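Local coordinates for mitotic checkpoint control protein kinase BUB1 (Drosophila melanogaster, PDB 6JKK) that probably acts as an ATP-binding protein kinase of the mitotic checkpoint at kinetochores, this chain being its kinase domain, at residues N91-R104 with I206-P218. Sequence-based numbering, arbitrary orientation. Where two conformers were deposited one is given.
Sequences NYWEFYICLEIHSR and IDFGVSIDMKLFP. With GOL (glycerol), chain B.
Helix 92-104 packs across residues 207-216, the backbones converging where Glu-94 CA lies 4.4 Å from Gly-209 CA, at the type I turn Phe-208 to Ser-211. Trp-93 NE1 donates to Ser-211 O at 2.7 Å, the acceptor only 4° out of the indole plane; CG anti to the backbone N (chi1 -179°) swings the ring's edge to that carbonyl. Ile-101 CD1 sits over one face of the Phe-208 ring, 3.6 Å from its centroid, a CH-pi contact, while Cys-98 SG approaches the same ring obliquely. Sequence, kinase fold and charge pairing identify 207-209 as the DFG motif and 92-104 as the αC helix: Asp-207 and Glu-94 both form salt bridges to Lys-85, the predicted ATP-binding lysine, consistent with an αC-in state in which Phe-208 tucks beneath the helix. A glycerol, probably from the crystallisation liquor, joins the segments, its O1 bonded to Glu-94 OE2 and Phe-208 N. Farther along, Arg-104 grips Asp-213 end-on, NH1 to OD1 at 3.0 Å and NH2 to OD2 at 2.7 Å, guanidinium and carboxylate planes 50° apart; its NE and NH2 also hold Glu-100 OE1 side-on. Replacing Arg-104 with alanine would probably leave the buried Asp-213 carboxylate without its balancing charge and Glu-100 without its salt-bridge mate. The OD2 of Asp-213 also accepts from Tyr-96 OH at 2.5 Å, whereas its OD1 takes Lys-215 N in an Asx turn, from the face opposite Arg-104 NH1.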
ATOM      1  N   ASN A  91       5.903  17.486  -1.100  1.00 19.05           N
ATOM      2  CA  ASN A  91       6.261  16.278  -0.371  1.00 24.69           C
ATOM      3  C   ASN A  91       7.537  15.679  -0.958  1.00 25.09           C
ATOM      4  O   ASN A  91       7.489  14.802  -1.827  1.00 18.66           O
ATOM      5  CB  ASN A  91       5.107  15.270  -0.391  1.00 23.36           C
ATOM      6  CG  ASN A  91       5.270  14.174   0.650  1.00 22.56           C
ATOM      7  OD1 ASN A  91       6.386  13.865   1.077  1.00 26.41           O
ATOM      8  ND2 ASN A  91       4.156  13.582   1.066  1.00 18.93           N
ATOM      9  N   TYR A  92       8.681  16.184  -0.508  1.00 20.81           N
ATOM     10  CA  TYR A  92       9.965  15.664  -0.965  1.00 17.16           C
ATOM     11  C   TYR A  92      10.131  14.243  -0.459  1.00 16.46           C
ATOM     12  O   TYR A  92      10.685  13.386  -1.151  1.00 16.91           O
ATOM     13  CB  TYR A  92      11.111  16.528  -0.442  1.00 16.25           C
ATOM     14  CG  TYR A  92      11.098  17.946  -0.962  1.00 20.82           C
ATOM     15  CD1 TYR A  92      11.639  18.254  -2.202  1.00 20.11           C
ATOM     16  CD2 TYR A  92      10.542  18.978  -0.211  1.00 26.34           C
ATOM     17  CE1 TYR A  92      11.632  19.548  -2.679  1.00 24.85           C
ATOM     18  CE2 TYR A  92      10.534  20.280  -0.682  1.00 21.38           C
ATOM     19  CZ  TYR A  92      11.077  20.550  -1.920  1.00 22.66           C
ATOM     20  OH  TYR A  92      11.072  21.832  -2.413  1.00 27.36           O
ATOM     21  N   TRP A  93       9.638  13.999   0.752  1.00 18.58           N
ATOM     22  CA  TRP A  93       9.820  12.714   1.423  1.00 19.52           C
ATOM     23  C   TRP A  93       9.268  11.552   0.613  1.00 24.21           C
ATOM     24  O   TRP A  93       9.903  10.499   0.506  1.00 14.36           O
ATOM     25  CB  TRP A  93       9.166  12.752   2.806  1.00 22.38           C
ATOM     26  CG  TRP A  93       9.328  11.484   3.594  1.00 23.75           C
ATOM     27  CD1 TRP A  93       8.367  10.532   3.842  1.00 23.90           C
ATOM     28  CD2 TRP A  93      10.521  11.027   4.240  1.00 21.94           C
ATOM     29  NE1 TRP A  93       8.901   9.514   4.605  1.00 21.88           N
ATOM     30  CE2 TRP A  93      10.217   9.797   4.863  1.00 22.97           C
ATOM     31  CE3 TRP A  93      11.818  11.542   4.354  1.00 21.09           C
ATOM     32  CZ2 TRP A  93      11.172   9.077   5.590  1.00 20.51           C
ATOM     33  CZ3 TRP A  93      12.758  10.827   5.071  1.00 23.69           C
ATOM     34  CH2 TRP A  93      12.434   9.609   5.680  1.00 23.32           C
ATOM     35  N   GLU A  94       8.082  11.738   0.046  1.00 19.71           N
ATOM     36  CA  GLU A  94       7.486  10.697  -0.779  1.00 17.77           C
ATOM     37  C   GLU A  94       8.396  10.310  -1.956  1.00 17.48           C
ATOM     38  O   GLU A  94       8.564   9.123  -2.254  1.00 17.20           O
ATOM     39  CB  GLU A  94       6.107  11.134  -1.270  1.00 13.70           C
ATOM     40  CG  GLU A  94       5.468  10.168  -2.244  1.00 14.97           C
ATOM     41  CD  GLU A  94       4.037  10.535  -2.533  1.00 20.49           C
ATOM     42  OE1 GLU A  94       3.573  11.569  -2.005  1.00 17.02           O
ATOM     43  OE2 GLU A  94       3.383   9.788  -3.279  1.00 22.01           O
ATOM     44  N   PHE A  95       9.001  11.310  -2.596  1.00 13.34           N
ATOM     45  CA  PHE A  95       9.909  11.086  -3.715  1.00 13.82           C
ATOM     46  C   PHE A  95      11.124  10.305  -3.209  1.00 16.92           C
ATOM     47  O   PHE A  95      11.544   9.328  -3.836  1.00 14.23           O
ATOM     48  CB  PHE A  95      10.321  12.432  -4.343  1.00 11.96           C
ATOM     49  CG  PHE A  95      10.961  12.322  -5.712  1.00 11.68           C
ATOM     50  CD1 PHE A  95      10.825  11.172  -6.484  1.00 16.19           C
ATOM     51  CD2 PHE A  95      11.720  13.381  -6.218  1.00 15.63           C
ATOM     52  CE1 PHE A  95      11.426  11.080  -7.745  1.00 14.24           C
ATOM     53  CE2 PHE A  95      12.322  13.301  -7.472  1.00 14.32           C
ATOM     54  CZ  PHE A  95      12.181  12.151  -8.237  1.00 16.69           C
ATOM     55  N   TYR A  96      11.663  10.707  -2.057  1.00 13.47           N
ATOM     56  CA  TYR A  96      12.800   9.997  -1.462  1.00 13.54           C
ATOM     57  C   TYR A  96      12.514   8.507  -1.239  1.00 19.25           C
ATOM     58  O   TYR A  96      13.296   7.658  -1.667  1.00 16.35           O
ATOM     59  CB  TYR A  96      13.234  10.641  -0.133  1.00 16.28           C
ATOM     60  CG  TYR A  96      14.144   9.731   0.683  1.00 21.29           C
ATOM     61  CD1 TYR A  96      15.495   9.609   0.376  1.00 21.10           C
ATOM     62  CD2 TYR A  96      13.645   8.984   1.750  1.00 15.44           C
ATOM     63  CE1 TYR A  96      16.326   8.761   1.106  1.00 24.30           C
ATOM     64  CE2 TYR A  96      14.469   8.133   2.490  1.00 16.97           C
ATOM     65  CZ  TYR A  96      15.806   8.032   2.162  1.00 21.78           C
ATOM     66  OH  TYR A  96      16.634   7.200   2.888  1.00 20.76           O
ATOM     67  N   ILE A  97      11.406   8.201  -0.566  1.00 13.92           N
ATOM     68  CA  ILE A  97      11.056   6.807  -0.285  1.00 13.21           C
ATOM     69  C   ILE A  97      10.956   5.989  -1.574  1.00 14.65           C
ATOM     70  O   ILE A  97      11.508   4.889  -1.670  1.00 14.92           O
ATOM     71  CB  ILE A  97       9.721   6.686   0.498  1.00 10.23           C
ATOM     72  CG1 ILE A  97       9.856   7.262   1.917  1.00 18.13           C
ATOM     73  CG2 ILE A  97       9.250   5.226   0.527  1.00 11.27           C
ATOM     74  CD1 ILE A  97      10.900   6.565   2.801  1.00 17.95           C
ATOM     75  N   CYS A  98      10.262   6.533  -2.568  1.00 14.13           N
ATOM     76  CA  CYS A  98      10.046   5.820  -3.823  0.50 13.58           C
ATOM     77  C   CYS A  98      11.346   5.568  -4.560  1.00 12.32           C
ATOM     78  O   CYS A  98      11.560   4.484  -5.104  1.00 16.60           O
ATOM     79  CB  CYS A  98       9.088   6.594  -4.722  0.50 15.54           C
ATOM     80  SG  CYS A  98       7.393   6.493  -4.167  0.50 12.06           S
ATOM     81  N   LEU A  99      12.218   6.568  -4.576  1.00 13.07           N
ATOM     82  CA  LEU A  99      13.531   6.400  -5.186  1.00 14.45           C
ATOM     83  C   LEU A  99      14.290   5.272  -4.477  1.00 16.21           C
ATOM     84  O   LEU A  99      14.912   4.421  -5.130  1.00 17.15           O
ATOM     85  CB  LEU A  99      14.319   7.714  -5.106  1.00 13.62           C
ATOM     86  CG  LEU A  99      13.834   8.830  -6.035  1.00 15.19           C
ATOM     87  CD1 LEU A  99      14.442  10.176  -5.643  1.00 13.99           C
ATOM     88  CD2 LEU A  99      14.168   8.500  -7.486  1.00 15.47           C
ATOM     89  N   GLU A 100      14.235   5.262  -3.144  1.00 16.90           N
ATOM     90  CA  GLU A 100      14.973   4.261  -2.363  1.00 18.34           C
ATOM     91  C   GLU A 100      14.425   2.867  -2.593  1.00 16.64           C
ATOM     92  O   GLU A 100      15.188   1.915  -2.743  1.00 14.60           O
ATOM     93  CB  GLU A 100      14.952   4.590  -0.865  1.00 16.42           C
ATOM     94  CG  GLU A 100      15.993   5.623  -0.440  1.00 20.47           C
ATOM     95  CD  GLU A 100      17.402   5.241  -0.865  1.00 24.19           C
ATOM     96  OE1 GLU A 100      17.956   4.266  -0.309  1.00 25.31           O
ATOM     97  OE2 GLU A 100      17.947   5.905  -1.764  1.00 30.58           O
ATOM     98  N   ILE A 101      13.100   2.742  -2.610  1.00 15.91           N
ATOM     99  CA  ILE A 101      12.492   1.449  -2.876  1.00 14.73           C
ATOM    100  C   ILE A 101      13.031   0.878  -4.189  1.00 17.00           C
ATOM    101  O   ILE A 101      13.504  -0.264  -4.246  1.00 15.87           O
ATOM    102  CB  ILE A 101      10.954   1.542  -2.923  1.00 13.35           C
ATOM    103  CG1 ILE A 101      10.392   1.694  -1.508  1.00 15.16           C
ATOM    104  CG2 ILE A 101      10.374   0.284  -3.553  1.00 15.21           C
ATOM    105  CD1 ILE A 101       8.910   2.018  -1.465  1.00 18.30           C
ATOM    106  N   HIS A 102      12.997   1.682  -5.244  1.00 12.55           N
ATOM    107  CA  HIS A 102      13.419   1.181  -6.547  1.00 13.37           C
ATOM    108  C   HIS A 102      14.938   1.043  -6.651  1.00 18.14           C
ATOM    109  O   HIS A 102      15.450   0.308  -7.493  1.00 20.16           O
ATOM    110  CB  HIS A 102      12.793   2.009  -7.680  1.00 21.30           C
ATOM    111  CG  HIS A 102      11.326   1.748  -7.843  1.00 20.02           C
ATOM    112  ND1 HIS A 102      10.834   0.738  -8.644  1.00 19.52           N
ATOM    113  CD2 HIS A 102      10.247   2.328  -7.263  1.00 17.23           C
ATOM    114  CE1 HIS A 102       9.514   0.718  -8.562  1.00 16.43           C
ATOM    115  NE2 HIS A 102       9.133   1.676  -7.734  1.00 15.85           N
ATOM    116  N   SER A 103      15.654   1.710  -5.753  1.00 15.57           N
ATOM    117  CA  SER A 103      17.099   1.547  -5.683  1.00 16.05           C
ATOM    118  C   SER A 103      17.462   0.228  -4.980  1.00 14.59           C
ATOM    119  O   SER A 103      18.485  -0.404  -5.294  1.00 17.17           O
ATOM    120  CB  SER A 103      17.703   2.738  -4.936  1.00 21.94           C
ATOM    121  OG  SER A 103      19.106   2.786  -5.087  1.00 36.68           O
ATOM    122  N   ARG A 104      16.627  -0.194  -4.036  1.00 14.62           N
ATOM    123  CA  ARG A 104      16.977  -1.338  -3.186  1.00 21.94           C
ATOM    124  C   ARG A 104      16.443  -2.662  -3.709  1.00 24.21           C
ATOM    125  O   ARG A 104      16.909  -3.727  -3.300  1.00 26.81           O
ATOM    126  CB  ARG A 104      16.506  -1.110  -1.745  1.00 22.01           C
ATOM    127  CG  ARG A 104      17.162   0.080  -1.066  1.00 27.12           C
ATOM    128  CD  ARG A 104      16.589   0.326   0.320  1.00 21.88           C
ATOM    129  NE  ARG A 104      17.034   1.617   0.835  1.00 19.09           N
ATOM    130  CZ  ARG A 104      16.627   2.145   1.983  1.00 19.85           C
ATOM    131  NH1 ARG A 104      15.775   1.484   2.748  1.00 19.31           N
ATOM    132  NH2 ARG A 104      17.075   3.334   2.366  1.00 24.77           N
ATOM    133  N   ILE A 206       0.956   1.501  -3.322  1.00 14.43           N
ATOM    134  CA  ILE A 206       1.146   2.902  -3.705  1.00 13.13           C
ATOM    135  C   ILE A 206       1.092   3.833  -2.494  1.00 13.52           C
ATOM    136  O   ILE A 206       0.729   3.412  -1.387  1.00 15.51           O
ATOM    137  CB  ILE A 206       0.047   3.352  -4.691  1.00 16.54           C
ATOM    138  CG1 ILE A 206      -1.314   3.391  -3.982  1.00 12.52           C
ATOM    139  CG2 ILE A 206      -0.015   2.416  -5.905  1.00 14.43           C
ATOM    140  CD1 ILE A 206      -2.466   4.026  -4.793  1.00 14.68           C
ATOM    141  N   ASP A 207       1.437   5.102  -2.722  1.00 12.65           N
ATOM    142  CA  ASP A 207       1.267   6.168  -1.735  1.00 15.74           C
ATOM    143  C   ASP A 207       2.208   6.037  -0.540  1.00 15.66           C
ATOM    144  O   ASP A 207       1.782   5.735   0.574  1.00 18.34           O
ATOM    145  CB  ASP A 207      -0.198   6.280  -1.281  1.00 18.62           C
ATOM    146  CG  ASP A 207      -1.039   7.139  -2.215  1.00 34.60           C
ATOM    147  OD1 ASP A 207      -2.271   6.911  -2.288  1.00 33.11           O
ATOM    148  OD2 ASP A 207      -0.480   8.047  -2.868  1.00 31.55           O
ATOM    149  N   PHE A 208       3.483   6.300  -0.793  1.00 14.40           N
ATOM    150  CA  PHE A 208       4.525   6.208   0.223  1.00 13.13           C
ATOM    151  C   PHE A 208       4.768   7.547   0.908  1.00 18.28           C
ATOM    152  O   PHE A 208       5.874   7.822   1.377  1.00 17.90           O
ATOM    153  CB  PHE A 208       5.811   5.684  -0.414  1.00 14.48           C
ATOM    154  CG  PHE A 208       5.656   4.319  -1.017  1.00 18.08           C
ATOM    155  CD1 PHE A 208       5.685   3.186  -0.209  1.00 14.69           C
ATOM    156  CD2 PHE A 208       5.458   4.165  -2.384  1.00 23.18           C
ATOM    157  CE1 PHE A 208       5.525   1.919  -0.757  1.00 15.95           C
ATOM    158  CE2 PHE A 208       5.302   2.903  -2.944  1.00 25.16           C
ATOM    159  CZ  PHE A 208       5.334   1.780  -2.129  1.00 19.03           C
ATOM    160  N   GLY A 209       3.717   8.361   0.982  1.00 17.57           N
ATOM    161  CA  GLY A 209       3.822   9.725   1.478  1.00 17.52           C
ATOM    162  C   GLY A 209       4.236   9.881   2.932  1.00 15.89           C
ATOM    163  O   GLY A 209       4.795  10.912   3.312  1.00 22.08           O
ATOM    164  N   VAL A 210       3.954   8.873   3.753  1.00 16.00           N
ATOM    165  CA  VAL A 210       4.352   8.912   5.159  1.00 21.00           C
ATOM    166  C   VAL A 210       5.160   7.678   5.557  1.00 23.85           C
ATOM    167  O   VAL A 210       5.169   7.281   6.723  1.00 25.32           O
ATOM    168  CB  VAL A 210       3.134   9.073   6.105  1.00 20.63           C
ATOM    169  CG1 VAL A 210       2.459  10.404   5.871  1.00 21.72           C
ATOM    170  CG2 VAL A 210       2.126   7.930   5.926  1.00 19.05           C
ATOM    171  N   SER A 211       5.840   7.072   4.589  1.00 17.42           N
ATOM    172  CA  SER A 211       6.583   5.844   4.856  1.00 13.49           C
ATOM    173  C   SER A 211       7.790   6.112   5.750  1.00 17.92           C
ATOM    174  O   SER A 211       8.212   7.262   5.911  1.00 20.99           O
ATOM    175  CB  SER A 211       7.005   5.162   3.548  1.00 13.77           C
ATOM    176  OG  SER A 211       5.866   4.711   2.837  1.00 12.78           O
ATOM    177  N   ILE A 212       8.331   5.050   6.340  1.00 19.89           N
ATOM    178  CA  ILE A 212       9.459   5.166   7.262  1.00 22.28           C
ATOM    179  C   ILE A 212      10.660   4.385   6.738  1.00 20.82           C
ATOM    180  O   ILE A 212      10.525   3.212   6.395  1.00 22.29           O
ATOM    181  CB  ILE A 212       9.077   4.615   8.647  1.00 19.06           C
ATOM    182  CG1 ILE A 212       7.882   5.380   9.220  1.00 22.83           C
ATOM    183  CG2 ILE A 212      10.268   4.655   9.606  1.00 21.82           C
ATOM    184  CD1 ILE A 212       7.285   4.724  10.451  1.00 26.26           C
ATOM    185  N   ASP A 213      11.825   5.028   6.665  1.00 19.38           N
ATOM    186  CA  ASP A 213      13.040   4.334   6.256  1.00 19.76           C
ATOM    187  C   ASP A 213      13.870   3.965   7.479  1.00 24.88           C
ATOM    188  O   ASP A 213      14.509   4.824   8.089  1.00 24.79           O
ATOM    189  CB  ASP A 213      13.863   5.183   5.278  1.00 19.59           C
ATOM    190  CG  ASP A 213      15.090   4.453   4.754  1.00 21.68           C
ATOM    191  OD1 ASP A 213      15.275   3.256   5.080  1.00 21.52           O
ATOM    192  OD2 ASP A 213      15.876   5.079   4.014  1.00 20.19           O
ATOM    193  N   MET A 214      13.860   2.680   7.825  1.00 18.90           N
ATOM    194  CA  MET A 214      14.575   2.197   9.004  1.00 21.10           C
ATOM    195  C   MET A 214      16.095   2.280   8.854  1.00 25.24           C
ATOM    196  O   MET A 214      16.818   2.260   9.852  1.00 26.15           O
ATOM    197  CB  MET A 214      14.152   0.761   9.336  1.00 21.68           C
ATOM    198  CG  MET A 214      12.688   0.621   9.700  1.00 21.71           C
ATOM    199  SD  MET A 214      12.253   1.560  11.175  1.00 26.83           S
ATOM    200  CE  MET A 214      13.059   0.581  12.438  1.00 28.68           C
ATOM    201  N   LYS A 215      16.577   2.377   7.615  1.00 22.40           N
ATOM    202  CA  LYS A 215      18.017   2.454   7.363  1.00 29.64           C
ATOM    203  C   LYS A 215      18.605   3.800   7.789  1.00 29.03           C
ATOM    204  O   LYS A 215      19.827   3.956   7.885  1.00 30.76           O
ATOM    205  CB  LYS A 215      18.337   2.165   5.890  1.00 25.45           C
ATOM    206  CG  LYS A 215      18.040   0.726   5.464  1.00 30.00           C
ATOM    207  CD  LYS A 215      18.770   0.357   4.173  1.00 32.69           C
ATOM    208  CE  LYS A 215      18.393  -1.044   3.695  1.00 33.69           C
ATOM    209  NZ  LYS A 215      18.837  -2.111   4.643  1.00 33.81           N
ATOM    210  N   LEU A 216      17.731   4.766   8.053  1.00 27.64           N
ATOM    211  CA  LEU A 216      18.156   6.087   8.509  1.00 26.82           C
ATOM    212  C   LEU A 216      18.249   6.159  10.032  1.00 31.07           C
ATOM    213  O   LEU A 216      18.621   7.193  10.588  1.00 29.65           O
ATOM    214  CB  LEU A 216      17.195   7.160   7.996  1.00 24.99           C
ATOM    215  CG  LEU A 216      17.210   7.409   6.490  1.00 29.32           C
ATOM    216  CD1 LEU A 216      16.264   8.539   6.120  1.00 28.86           C
ATOM    217  CD2 LEU A 216      18.616   7.722   6.028  1.00 31.23           C
ATOM    218  N   PHE A 217      17.914   5.059  10.701  1.00 27.84           N
ATOM    219  CA  PHE A 217      17.921   5.017  12.158  1.00 29.36           C
ATOM    220  C   PHE A 217      18.868   3.928  12.642  1.00 31.67           C
ATOM    221  O   PHE A 217      19.220   3.031  11.878  1.00 32.60           O
ATOM    222  CB  PHE A 217      16.501   4.758  12.676  1.00 31.94           C
ATOM    223  CG  PHE A 217      15.513   5.821  12.291  1.00 34.55           C
ATOM    224  CD1 PHE A 217      15.789   7.160  12.530  1.00 34.95           C
ATOM    225  CD2 PHE A 217      14.311   5.482  11.683  1.00 34.71           C
ATOM    226  CE1 PHE A 217      14.886   8.146  12.175  1.00 37.21           C
ATOM    227  CE2 PHE A 217      13.402   6.461  11.324  1.00 28.52           C
ATOM    228  CZ  PHE A 217      13.692   7.796  11.570  1.00 33.64           C
ATOM    229  N   PRO A 218      19.299   4.009  13.912  1.00 38.43           N
ATOM    230  CA  PRO A 218      20.119   2.923  14.455  1.00 45.00           C
ATOM    231  C   PRO A 218      19.399   1.586  14.367  1.00 45.26           C
ATOM    232  O   PRO A 218      18.163   1.543  14.395  1.00 38.87           O
ATOM    233  CB  PRO A 218      20.270   3.306  15.929  1.00 47.46           C
ATOM    234  CG  PRO A 218      20.136   4.785  15.951  1.00 48.78           C
ATOM    235  CD  PRO A 218      19.142   5.118  14.872  1.00 44.94           C
TER
HETATM  236  C1  GOL B1501       4.073   7.010  -4.943  1.00 12.62           C
HETATM  237  O1  GOL B1501       3.807   7.256  -3.580  1.00 12.96           O
HETATM  238  C2  GOL B1501       2.795   7.039  -5.784  1.00 12.73           C
HETATM  239  O2  GOL B1501       1.966   5.954  -5.419  1.00 17.21           O
HETATM  240  C3  GOL B1501       1.981   8.312  -5.559  1.00 15.05           C
HETATM  241  O3  GOL B1501       2.702   9.429  -6.016  1.00 24.53           O